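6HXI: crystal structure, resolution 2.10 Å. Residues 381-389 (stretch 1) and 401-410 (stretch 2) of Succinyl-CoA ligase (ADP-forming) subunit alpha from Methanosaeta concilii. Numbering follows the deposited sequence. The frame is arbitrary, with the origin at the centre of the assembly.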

ATOM      1  N   LYS B 381     -18.510  28.413   1.553  1.00 31.60           N
ATOM      2  CA  LYS B 381     -17.418  28.233   2.523  1.00 30.22           C
ATOM      3  C   LYS B 381     -17.671  27.068   3.474  1.00 36.09           C
ATOM      4  O   LYS B 381     -17.402  27.166   4.664  1.00 35.91           O
ATOM      5  CB  LYS B 381     -17.143  29.530   3.290  1.00 31.28           C
ATOM      6  CG  LYS B 381     -17.019  30.767   2.424  1.00 40.42           C
ATOM      7  CD  LYS B 381     -15.701  30.915   1.678  1.00 43.43           C
ATOM      8  CE  LYS B 381     -15.728  32.161   0.823  1.00 59.34           C
ATOM      9  NZ  LYS B 381     -15.684  33.394   1.667  1.00 58.82           N
ATOM     10  N   MET B 382     -18.197  25.956   2.933  1.00 34.51           N
ATOM     11  CA  MET B 382     -18.470  24.712   3.664  1.00 33.92           C
ATOM     12  C   MET B 382     -17.216  24.135   4.308  1.00 33.33           C
ATOM     13  O   MET B 382     -17.308  23.442   5.317  1.00 35.69           O
ATOM     14  CB  MET B 382     -19.151  23.677   2.740  1.00 35.96           C
ATOM     15  CG  MET B 382     -20.608  24.102   2.428  1.00 40.69           C
ATOM     16  SD  MET B 382     -21.568  22.795   1.633  1.00 44.68           S
ATOM     17  CE  MET B 382     -21.637  21.586   2.983  1.00 39.50           C
ATOM     18  N   GLY B 383     -16.068  24.463   3.738  1.00 27.20           N
ATOM     19  CA  GLY B 383     -14.778  24.040   4.247  1.00 27.79           C
ATOM     20  C   GLY B 383     -14.534  22.555   4.037  1.00 30.81           C
ATOM     21  O   GLY B 383     -15.414  21.825   3.575  1.00 29.27           O
ATOM     22  N   ILE B 384     -13.357  22.095   4.464  1.00 25.70           N
ATOM     23  CA  ILE B 384     -12.959  20.712   4.373  1.00 22.95           C
ATOM     24  C   ILE B 384     -13.923  19.837   5.182  1.00 29.87           C
ATOM     25  O   ILE B 384     -14.319  18.784   4.686  1.00 29.82           O
ATOM     26  CB  ILE B 384     -11.455  20.514   4.743  1.00 24.45           C
ATOM     27  CG1 ILE B 384     -10.544  21.236   3.709  1.00 25.35           C
ATOM     28  CG2 ILE B 384     -11.082  19.037   4.819  1.00 23.28           C
ATOM     29  CD1 ILE B 384      -9.119  21.490   4.183  1.00 23.56           C
ATOM     30  N   GLY B 385     -14.335  20.291   6.372  1.00 28.09           N
ATOM     31  CA  GLY B 385     -15.273  19.548   7.213  1.00 28.33           C
ATOM     32  C   GLY B 385     -16.604  19.340   6.517  1.00 30.87           C
ATOM     33  O   GLY B 385     -17.166  18.265   6.613  1.00 28.63           O
ATOM     34  N   GLY B 386     -17.077  20.372   5.794  1.00 28.85           N
ATOM     35  CA  GLY B 386     -18.313  20.333   5.030  1.00 27.89           C
ATOM     36  C   GLY B 386     -18.200  19.385   3.853  1.00 31.42           C
ATOM     37  O   GLY B 386     -19.143  18.673   3.560  1.00 33.06           O
ATOM     38  N   VAL B 387     -17.046  19.375   3.174  1.00 25.97           N
ATOM     39  CA  VAL B 387     -16.772  18.492   2.044  1.00 25.00           C
ATOM     40  C   VAL B 387     -16.764  17.003   2.522  1.00 26.06           C
ATOM     41  O   VAL B 387     -17.342  16.148   1.867  1.00 21.68           O
ATOM     42  CB  VAL B 387     -15.482  18.891   1.268  1.00 27.19           C
ATOM     43  CG1 VAL B 387     -15.018  17.763   0.351  1.00 25.92           C
ATOM     44  CG2 VAL B 387     -15.691  20.154   0.466  1.00 26.12           C
ATOM     45  N   ILE B 388     -16.197  16.734   3.685  1.00 23.56           N
ATOM     46  CA  ILE B 388     -16.206  15.393   4.283  1.00 24.11           C
ATOM     47  C   ILE B 388     -17.650  15.033   4.667  1.00 30.37           C
ATOM     48  O   ILE B 388     -18.066  13.917   4.425  1.00 31.08           O
ATOM     49  CB  ILE B 388     -15.217  15.368   5.488  1.00 26.18           C
ATOM     50  CG1 ILE B 388     -13.745  15.417   4.965  1.00 25.90           C
ATOM     51  CG2 ILE B 388     -15.473  14.182   6.412  1.00 22.76           C
ATOM     52  CD1 ILE B 388     -12.617  15.627   6.016  1.00 26.53           C
ATOM     53  N   GLY B 389     -18.415  15.995   5.203  1.00 26.02           N
ATOM     54  CA  GLY B 389     -19.815  15.784   5.527  1.00 25.22           C
ATOM     55  C   GLY B 389     -20.587  15.307   4.318  1.00 28.93           C
ATOM     56  O   GLY B 389     -21.331  14.328   4.401  1.00 30.50           O
TER
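Stretch 2 (401-410) AAHFIELVIQ

Stretch 2 is helical throughout, from Ala-401 to Gln-410, and belongs to a helix that extends beyond both ends of the segment. Stretch 1 opens with a turn: Lys-381, with positive phi (53°), is the first residue to leave the preceding helix in a Schellman motif, and Met-382 leads into a second helix that runs through Gly-389 and onward. The two helices cross steeply, with an angle of 107° between their N-to-C directions, and their axes approach to 7.2 Å. So close a crossing brings backbone against backbone: Gly-385 and Ala-402 have their CA atoms only 4.0 Å apart. At this point Gly-385 CA lies 3.4 Å from Ala-402 O, with an angle of 166° at the hydrogen, a nearly straight CA-H...O contact. The same carbonyl oxygen, Ala-402 O, also accepts the helical hydrogen bond from Glu-406 N at 3.2 Å. Glycine is what permits this approach, since an ideal CB on Gly-385 would fall 1.9 Å from Ala-402 O and 3.3 Å from Glu-406 CG. The small side chain of Ala-402 points toward stretch 1, and its CB rests 3.7 Å from Gly-386 N.

One turn further along stretch 2, Glu-406 makes the polar contact. Its CA-to-CB bond points sideways, but with chi1 m and chi2 t the end of the side chain comes nearer to stretch 1 and its OE1 meets the start of the helix, where Ile-384 N and Gly-385 N have no carbonyl partner within the stretch. Glu-406 OE1 accepts a hydrogen bond from Gly-385 N at 2.7 Å, almost linear at 174°. Ile-384 N is also near, 3.0 Å from Glu-406 OE1, but its angle is too poor for a hydrogen bond. Gly-383 lies beside the same oxygen, its C atom 3.5 Å from Glu-406 OE1; a CB there would come within 2.6 Å of Glu-406 OE1, and the positive phi of 71° by itself favours glycine.

Isoleucines complete the contact. Ile-388, Ile-405 and Ile-409 direct their CA-to-CB bonds toward the opposing helix, all with chi1 m and chi2 t. Ile-388 CD1 packs 3.8 Å from Ile-405 CG2 and 3.7 Å from Ile-409 CD1, touching residues one turn apart on stretch 2. Ile-405 CD1 also reaches the backbone, 3.8 Å from Gly-385 O. Ile-384, whose CA-to-CB bond points sideways, adds a looser contact, its CG2 4.4 Å from Ile-409 CD1. Phe-404, Leu-407 and Val-408 take no part in the contact, which buries 319 Å² summed over both stretches.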

ATOM      1  N   ALA B 401     -20.361  20.988  13.610  1.00 27.95           N
ATOM      2  CA  ALA B 401     -19.961  19.627  13.240  1.00 27.04           C
ATOM      3  C   ALA B 401     -18.785  19.674  12.211  1.00 30.30           C
ATOM      4  O   ALA B 401     -17.772  19.019  12.413  1.00 30.24           O
ATOM      5  CB  ALA B 401     -21.168  18.851  12.678  1.00 27.34           C
ATOM      6  N   ALA B 402     -18.902  20.489  11.148  1.00 28.35           N
ATOM      7  CA  ALA B 402     -17.855  20.643  10.128  1.00 28.90           C
ATOM      8  C   ALA B 402     -16.558  21.195  10.766  1.00 32.50           C
ATOM      9  O   ALA B 402     -15.494  20.716  10.440  1.00 30.02           O
ATOM     10  CB  ALA B 402     -18.349  21.578   9.025  1.00 29.88           C
ATOM     11  N   HIS B 403     -16.650  22.137  11.721  1.00 31.35           N
ATOM     12  CA  HIS B 403     -15.467  22.656  12.401  1.00 34.07           C
ATOM     13  C   HIS B 403     -14.860  21.630  13.328  1.00 33.61           C
ATOM     14  O   HIS B 403     -13.653  21.624  13.497  1.00 33.10           O
ATOM     15  CB  HIS B 403     -15.792  23.941  13.175  1.00 39.18           C
ATOM     16  CG  HIS B 403     -14.586  24.631  13.747  1.00 48.10           C
ATOM     17  ND1 HIS B 403     -14.075  24.291  15.014  1.00 53.27           N
ATOM     18  CD2 HIS B 403     -13.840  25.642  13.240  1.00 53.38           C
ATOM     19  CE1 HIS B 403     -13.054  25.113  15.231  1.00 54.20           C
ATOM     20  NE2 HIS B 403     -12.874  25.950  14.203  1.00 54.67           N
ATOM     21  N   PHE B 404     -15.679  20.778  13.946  1.00 28.56           N
ATOM     22  CA  PHE B 404     -15.176  19.708  14.784  1.00 26.87           C
ATOM     23  C   PHE B 404     -14.338  18.734  13.959  1.00 29.21           C
ATOM     24  O   PHE B 404     -13.255  18.351  14.382  1.00 26.66           O
ATOM     25  CB  PHE B 404     -16.322  18.985  15.503  1.00 28.89           C
ATOM     26  CG  PHE B 404     -15.835  17.970  16.491  1.00 30.05           C
ATOM     27  CD1 PHE B 404     -15.252  18.365  17.694  1.00 33.34           C
ATOM     28  CD2 PHE B 404     -15.896  16.612  16.201  1.00 31.15           C
ATOM     29  CE1 PHE B 404     -14.752  17.407  18.598  1.00 33.09           C
ATOM     30  CE2 PHE B 404     -15.410  15.657  17.118  1.00 34.57           C
ATOM     31  CZ  PHE B 404     -14.821  16.065  18.290  1.00 31.95           C
ATOM     32  N   ILE B 405     -14.812  18.373  12.754  1.00 26.52           N
ATOM     33  CA  ILE B 405     -14.083  17.480  11.853  1.00 25.34           C
ATOM     34  C   ILE B 405     -12.708  18.073  11.539  1.00 28.73           C
ATOM     35  O   ILE B 405     -11.705  17.362  11.650  1.00 26.97           O
ATOM     36  CB  ILE B 405     -14.899  17.176  10.562  1.00 26.65           C
ATOM     37  CG1 ILE B 405     -16.119  16.277  10.914  1.00 26.51           C
ATOM     38  CG2 ILE B 405     -13.979  16.498   9.490  1.00 22.85           C
ATOM     39  CD1 ILE B 405     -17.163  16.167   9.796  1.00 34.62           C
ATOM     40  N   GLU B 406     -12.669  19.378  11.233  1.00 25.36           N
ATOM     41  CA  GLU B 406     -11.422  20.077  10.921  1.00 24.54           C
ATOM     42  C   GLU B 406     -10.504  20.193  12.146  1.00 29.51           C
ATOM     43  O   GLU B 406      -9.291  20.115  11.995  1.00 27.85           O
ATOM     44  CB  GLU B 406     -11.722  21.442  10.347  1.00 25.61           C
ATOM     45  CG  GLU B 406     -12.412  21.335   8.978  1.00 36.81           C
ATOM     46  CD  GLU B 406     -12.642  22.655   8.265  1.00 55.58           C
ATOM     47  OE1 GLU B 406     -13.524  22.716   7.380  1.00 52.31           O
ATOM     48  OE2 GLU B 406     -11.917  23.628   8.566  1.00 64.80           O
ATOM     49  N   LEU B 407     -11.086  20.330  13.366  1.00 26.56           N
ATOM     50  CA  LEU B 407     -10.311  20.372  14.609  1.00 28.03           C
ATOM     51  C   LEU B 407      -9.617  19.022  14.849  1.00 27.01           C
ATOM     52  O   LEU B 407      -8.454  19.013  15.197  1.00 26.95           O
ATOM     53  CB  LEU B 407     -11.242  20.738  15.764  1.00 30.63           C
ATOM     54  CG  LEU B 407     -10.722  20.867  17.207  1.00 38.30           C
ATOM     55  CD1 LEU B 407      -9.649  21.982  17.320  1.00 41.61           C
ATOM     56  CD2 LEU B 407     -11.913  21.273  18.156  1.00 37.96           C
ATOM     57  N   VAL B 408     -10.340  17.909  14.688  1.00 22.22           N
ATOM     58  CA  VAL B 408      -9.841  16.547  14.864  1.00 23.03           C
ATOM     59  C   VAL B 408      -8.651  16.305  13.899  1.00 29.93           C
ATOM     60  O   VAL B 408      -7.627  15.817  14.346  1.00 30.18           O
ATOM     61  CB  VAL B 408     -10.966  15.500  14.666  1.00 25.23           C
ATOM     62  CG1 VAL B 408     -10.377  14.082  14.500  1.00 22.85           C
ATOM     63  CG2 VAL B 408     -11.959  15.570  15.813  1.00 24.20           C
ATOM     64  N   ILE B 409      -8.793  16.695  12.601  1.00 23.26           N
ATOM     65  CA  ILE B 409      -7.736  16.580  11.594  1.00 21.11           C
ATOM     66  C   ILE B 409      -6.460  17.276  12.037  1.00 25.04           C
ATOM     67  O   ILE B 409      -5.397  16.689  11.928  1.00 26.52           O
ATOM     68  CB  ILE B 409      -8.235  17.063  10.212  1.00 22.65           C
ATOM     69  CG1 ILE B 409      -9.277  16.131   9.679  1.00 21.07           C
ATOM     70  CG2 ILE B 409      -7.099  17.220   9.190  1.00 22.68           C
ATOM     71  CD1 ILE B 409     -10.027  16.694   8.376  1.00 19.25           C
ATOM     72  N   GLN B 410      -6.555  18.517  12.586  1.00 23.51           N
ATOM     73  CA  GLN B 410      -5.403  19.273  13.107  1.00 22.80           C
ATOM     74  C   GLN B 410      -4.784  18.619  14.307  1.00 26.28           C
ATOM     75  O   GLN B 410      -3.565  18.530  14.424  1.00 27.60           O
ATOM     76  CB  GLN B 410      -5.834  20.694  13.449  1.00 24.72           C
ATOM     77  CG  GLN B 410      -6.260  21.440  12.191  1.00 21.81           C
ATOM     78  CD  GLN B 410      -6.861  22.769  12.574  1.00 34.08           C
ATOM     79  OE1 GLN B 410      -6.187  23.653  13.036  1.00 27.60           O
ATOM     80  NE2 GLN B 410      -8.140  22.919  12.400  1.00 21.13           N
TER